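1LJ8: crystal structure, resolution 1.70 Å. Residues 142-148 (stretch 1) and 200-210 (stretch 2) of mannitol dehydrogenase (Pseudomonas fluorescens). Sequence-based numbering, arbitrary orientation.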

ATOM      1  N   ASN A 142      19.326  -2.333   8.678  1.00 28.68           N
ATOM      2  CA  ASN A 142      20.583  -2.901   8.169  1.00 29.07           C
ATOM      3  C   ASN A 142      20.500  -3.511   6.761  1.00 29.63           C
ATOM      4  O   ASN A 142      21.487  -4.060   6.263  1.00 30.74           O
ATOM      5  N   GLY A 143      19.339  -3.422   6.118  1.00 29.39           N
ATOM      6  CA  GLY A 143      19.163  -3.965   4.778  1.00 29.28           C
ATOM      7  C   GLY A 143      19.161  -5.484   4.737  1.00 27.72           C
ATOM      8  O   GLY A 143      19.280  -6.100   3.687  1.00 30.25           O
ATOM      9  N   GLU A 144      19.005  -6.114   5.878  1.00 26.87           N
ATOM     10  CA  GLU A 144      19.041  -7.567   5.899  1.00 26.58           C
ATOM     11  C   GLU A 144      17.681  -8.263   5.688  1.00 24.74           C
ATOM     12  O   GLU A 144      16.681  -7.822   6.222  1.00 20.29           O
ATOM     13  N   PHE A 145      17.669  -9.347   4.904  1.00 20.73           N
ATOM     14  CA  PHE A 145      16.454 -10.135   4.734  1.00 20.12           C
ATOM     15  C   PHE A 145      16.224 -10.857   6.076  1.00 21.29           C
ATOM     16  O   PHE A 145      17.153 -11.406   6.667  1.00 22.21           O
HETATM   17  N   MSE A 146      14.995 -10.857   6.570  1.00 19.63           N
HETATM   18  CA  MSE A 146      14.675 -11.445   7.868  1.00 22.55           C
HETATM   19  C   MSE A 146      14.372 -12.943   7.772  1.00 21.88           C
HETATM   20  O   MSE A 146      13.253 -13.386   7.975  1.00 22.72           O
ATOM     21  N   ALA A 147      15.417 -13.697   7.473  1.00 24.24           N
ATOM     22  CA  ALA A 147      15.321 -15.161   7.298  1.00 26.05           C
ATOM     23  C   ALA A 147      14.769 -15.898   8.491  1.00 26.90           C
ATOM     24  O   ALA A 147      14.194 -16.987   8.336  1.00 27.45           O
ATOM     25  N   HIS A 148      14.919 -15.310   9.680  1.00 26.38           N
ATOM     26  CA  HIS A 148      14.446 -15.939  10.920  1.00 27.63           C
ATOM     27  C   HIS A 148      12.944 -15.942  11.144  1.00 26.64           C
ATOM     28  O   HIS A 148      12.447 -16.666  12.026  1.00 25.75           O
ATOM     29  N   ARG A 200      13.338  -7.454  -5.545  1.00 15.07           N
ATOM     30  CA  ARG A 200      14.514  -8.175  -6.033  1.00 15.66           C
ATOM     31  C   ARG A 200      15.418  -8.622  -4.888  1.00 14.10           C
ATOM     32  O   ARG A 200      15.797  -9.802  -4.826  1.00 12.92           O
ATOM     33  N   LYS A 201      15.751  -7.707  -3.966  1.00 13.67           N
ATOM     34  CA  LYS A 201      16.642  -8.054  -2.862  1.00 16.24           C
ATOM     35  C   LYS A 201      16.093  -9.170  -1.987  1.00 16.97           C
ATOM     36  O   LYS A 201      16.825 -10.104  -1.594  1.00 15.07           O
ATOM     37  N   ALA A 202      14.797  -9.077  -1.695  1.00 14.18           N
ATOM     38  CA  ALA A 202      14.151 -10.066  -0.875  1.00 15.48           C
ATOM     39  C   ALA A 202      14.078 -11.431  -1.554  1.00 14.05           C
ATOM     40  O   ALA A 202      14.433 -12.452  -0.923  1.00 14.08           O
ATOM     41  N   LEU A 203      13.595 -11.466  -2.808  1.00 13.75           N
ATOM     42  CA  LEU A 203      13.478 -12.752  -3.504  1.00 13.77           C
ATOM     43  C   LEU A 203      14.837 -13.404  -3.679  1.00 15.48           C
ATOM     44  O   LEU A 203      14.976 -14.615  -3.447  1.00 15.93           O
ATOM     45  N   LEU A 204      15.855 -12.612  -4.028  1.00 14.02           N
ATOM     46  CA  LEU A 204      17.194 -13.183  -4.196  1.00 17.18           C
ATOM     47  C   LEU A 204      17.748 -13.692  -2.888  1.00 16.48           C
ATOM     48  O   LEU A 204      18.362 -14.778  -2.857  1.00 17.89           O
ATOM     49  N   ALA A 205      17.549 -12.951  -1.801  1.00 15.61           N
ATOM     50  CA  ALA A 205      18.057 -13.386  -0.491  1.00 16.65           C
ATOM     51  C   ALA A 205      17.390 -14.705  -0.095  1.00 18.41           C
ATOM     52  O   ALA A 205      18.033 -15.650   0.413  1.00 18.27           O
ATOM     53  N   PHE A 206      16.094 -14.785  -0.360  1.00 16.71           N
ATOM     54  CA  PHE A 206      15.363 -16.003  -0.043  1.00 17.02           C
ATOM     55  C   PHE A 206      15.863 -17.166  -0.911  1.00 16.57           C
ATOM     56  O   PHE A 206      16.101 -18.252  -0.409  1.00 19.09           O
ATOM     57  N   ALA A 207      16.010 -16.936  -2.205  1.00 14.92           N
ATOM     58  CA  ALA A 207      16.460 -17.968  -3.118  1.00 16.84           C
ATOM     59  C   ALA A 207      17.850 -18.478  -2.713  1.00 18.68           C
ATOM     60  O   ALA A 207      18.123 -19.682  -2.806  1.00 18.63           O
ATOM     61  N   ALA A 208      18.697 -17.558  -2.248  1.00 18.75           N
ATOM     62  CA  ALA A 208      20.054 -17.900  -1.824  1.00 20.79           C
ATOM     63  C   ALA A 208      20.052 -18.851  -0.642  1.00 23.11           C
ATOM     64  O   ALA A 208      21.000 -19.649  -0.489  1.00 22.97           O
ATOM     65  N   LEU A 209      19.030 -18.765   0.213  1.00 23.34           N
ATOM     66  CA  LEU A 209      18.939 -19.696   1.342  1.00 25.19           C
ATOM     67  C   LEU A 209      18.569 -21.107   0.824  1.00 27.19           C
ATOM     68  O   LEU A 209      18.703 -22.080   1.552  1.00 26.70           O
ATOM     69  N   HIS A 210      18.096 -21.210  -0.420  1.00 29.75           N
ATOM     70  CA  HIS A 210      17.799 -22.512  -1.052  1.00 32.63           C
ATOM     71  C   HIS A 210      19.082 -23.034  -1.694  1.00 33.30           C
ATOM     72  O   HIS A 210      19.674 -24.008  -1.221  1.00 32.15           O
TER

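The segment 142-148 lies against one flank of the helix 200-210, and F145 contributes the largest share of the contact (109 of 327 Å²). Its CA-to-CB bond points toward the helix, and chi1 is t (179°), with chi2 at 66°; in this conformation the ring lies with its long axis across the helix and one face on the backbone, reaching residues on successive turns. CB of F145 sits 3.5 Å from CB of A205, whose CA-to-CB bond also points toward the other segment. One face of the ring covers A202 O and F206 N, an acceptor and donor already joined in a helical hydrogen bond, so the ring packs on a backbone whose polar needs are met; F145 CE1 is 3.8 Å from A202 O and 4.2 Å from A202 CB. At the ring tip, F145 CZ lies 3.9 Å from F206 CB. F206, also t at chi1 (-178°), has its CA-to-CB bond sideways and presents its own ring edge to F145 CZ. L209, m,t (-67°, 166°), has its CA-to-CB bond toward the other segment and places CD1 near the plane of the F145 ring, 4.2 Å from F145 CE2. The same methyl carbon, L209 CD1, meets A147 CB at 3.6 Å, extending the apolar patch beyond the ring. At the other end, the CA-to-CB bond of K201 is sideways to the other segment, but the chain is fully extended, all four chi angles t, which carries its ammonium to the loop: K201 NZ donates a very short hydrogen bond, 2.5 Å, to G143 O. G143 has a positive phi (70°), which favours glycine, and an ideal CB there would clash with K201 NZ at 2.7 Å. Beside it, N142 adopts chi1 p (58°), folding its amide back so that OD1 accepts a hydrogen bond from E144 N at 2.8 Å. The CA-to-CB bond of E144 points away from the helix, though the end of its side chain comes nearer, and the selenomethionine M146 and H148 make no contact with it.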

ATOM      1  CB  ASN A 142      21.066  -3.960   9.144  1.00 28.42           C
ATOM      2  CG  ASN A 142      20.039  -5.033   9.341  1.00 29.48           C
ATOM      3  OD1 ASN A 142      19.156  -5.192   8.506  1.00 27.57           O
ATOM      4  ND2 ASN A 142      20.140  -5.782  10.432  1.00 31.25           N
ATOM      5  CB  GLU A 144      19.643  -8.023   7.230  1.00 30.25           C
ATOM      6  CG  GLU A 144      21.162  -7.756   7.316  1.00 35.94           C
ATOM      7  CD  GLU A 144      21.899  -8.380   6.124  1.00 40.01           C
ATOM      8  OE1 GLU A 144      22.333  -7.639   5.195  1.00 42.80           O
ATOM      9  OE2 GLU A 144      22.009  -9.628   6.106  1.00 41.15           O
ATOM     10  CB  PHE A 145      16.645 -11.158   3.600  1.00 18.60           C
ATOM     11  CG  PHE A 145      15.438 -12.040   3.376  1.00 19.31           C
ATOM     12  CD1 PHE A 145      14.255 -11.490   2.905  1.00 17.47           C
ATOM     13  CD2 PHE A 145      15.509 -13.418   3.608  1.00 19.94           C
ATOM     14  CE1 PHE A 145      13.124 -12.295   2.655  1.00 19.88           C
ATOM     15  CE2 PHE A 145      14.380 -14.250   3.363  1.00 19.29           C
ATOM     16  CZ  PHE A 145      13.191 -13.686   2.890  1.00 17.33           C
HETATM   17  CB  MSE A 146      13.500 -10.663   8.474  1.00 24.44           C
HETATM   18  CG  MSE A 146      13.905  -9.193   8.712  1.00 28.29           C
HETATM   19 SE   MSE A 146      12.356  -7.996   9.025  1.00 41.48          SE
HETATM   20  CE  MSE A 146      12.068  -8.413  10.869  1.00 34.91           C
ATOM     21  CB  ALA A 147      16.685 -15.717   6.948  1.00 25.84           C
ATOM     22  CB  HIS A 148      15.082 -15.258  12.130  1.00 30.72           C
ATOM     23  CG  HIS A 148      14.694 -13.812  12.258  1.00 34.07           C
ATOM     24  ND1 HIS A 148      15.218 -12.828  11.438  1.00 34.41           N
ATOM     25  CD2 HIS A 148      13.776 -13.205  13.046  1.00 34.95           C
ATOM     26  CE1 HIS A 148      14.633 -11.676  11.724  1.00 36.68           C
ATOM     27  NE2 HIS A 148      13.754 -11.878  12.693  1.00 36.68           N
ATOM     28  CB  ARG A 200      15.327  -7.289  -6.981  1.00 17.09           C
ATOM     29  CG  ARG A 200      16.578  -7.982  -7.550  1.00 19.77           C
ATOM     30  CD  ARG A 200      17.190  -7.048  -8.591  1.00 23.77           C
ATOM     31  NE  ARG A 200      18.474  -7.505  -9.097  1.00 26.99           N
ATOM     32  CZ  ARG A 200      19.634  -7.328  -8.463  1.00 29.81           C
ATOM     33  NH1 ARG A 200      19.688  -6.694  -7.288  1.00 30.14           N
ATOM     34  NH2 ARG A 200      20.745  -7.810  -9.003  1.00 31.95           N
ATOM     35  CB  LYS A 201      16.916  -6.831  -1.982  1.00 20.13           C
ATOM     36  CG  LYS A 201      18.014  -7.068  -0.960  1.00 25.59           C
ATOM     37  CD  LYS A 201      18.116  -5.813  -0.088  1.00 30.66           C
ATOM     38  CE  LYS A 201      19.413  -5.777   0.711  1.00 34.75           C
ATOM     39  NZ  LYS A 201      19.330  -4.658   1.686  1.00 36.56           N
ATOM     40  CB  ALA A 202      12.747  -9.578  -0.508  1.00 15.37           C
ATOM     41  CB  LEU A 203      12.774 -12.602  -4.842  1.00 13.80           C
ATOM     42  CG  LEU A 203      12.497 -13.935  -5.554  1.00 14.37           C
ATOM     43  CD1 LEU A 203      11.626 -14.900  -4.721  1.00 15.56           C
ATOM     44  CD2 LEU A 203      11.839 -13.594  -6.882  1.00 14.21           C
ATOM     45  CB  LEU A 204      18.170 -12.153  -4.802  1.00 16.13           C
ATOM     46  CG  LEU A 204      17.894 -11.791  -6.267  1.00 17.81           C
ATOM     47  CD1 LEU A 204      18.996 -10.786  -6.725  1.00 17.16           C
ATOM     48  CD2 LEU A 204      17.913 -13.039  -7.173  1.00 20.68           C
ATOM     49  CB  ALA A 205      17.778 -12.358   0.549  1.00 18.01           C
ATOM     50  CB  PHE A 206      13.858 -15.785  -0.282  1.00 16.34           C
ATOM     51  CG  PHE A 206      13.025 -16.983   0.064  1.00 15.10           C
ATOM     52  CD1 PHE A 206      12.571 -17.183   1.369  1.00 14.63           C
ATOM     53  CD2 PHE A 206      12.690 -17.890  -0.916  1.00 15.56           C
ATOM     54  CE1 PHE A 206      11.783 -18.295   1.682  1.00 16.03           C
ATOM     55  CE2 PHE A 206      11.894 -19.008  -0.616  1.00 17.29           C
ATOM     56  CZ  PHE A 206      11.450 -19.201   0.669  1.00 17.26           C
ATOM     57  CB  ALA A 207      16.481 -17.449  -4.547  1.00 15.42           C
ATOM     58  CB  ALA A 208      20.842 -16.631  -1.479  1.00 19.14           C
ATOM     59  CB  LEU A 209      17.918 -19.209   2.375  1.00 24.77           C
ATOM     60  CG  LEU A 209      18.354 -17.918   3.066  1.00 26.35           C
ATOM     61  CD1 LEU A 209      17.168 -17.315   3.797  1.00 26.80           C
ATOM     62  CD2 LEU A 209      19.545 -18.218   3.998  1.00 27.12           C
ATOM     63  CB  HIS A 210      16.746 -22.372  -2.134  1.00 35.76           C
ATOM     64  CG  HIS A 210      15.354 -22.459  -1.611  1.00 36.83           C
ATOM     65  ND1 HIS A 210      14.813 -23.638  -1.151  1.00 38.52           N
ATOM     66  CD2 HIS A 210      14.404 -21.514  -1.438  1.00 38.32           C
ATOM     67  CE1 HIS A 210      13.586 -23.418  -0.716  1.00 39.59           C
ATOM     68  NE2 HIS A 210      13.312 -22.137  -0.881  1.00 39.43           N
TER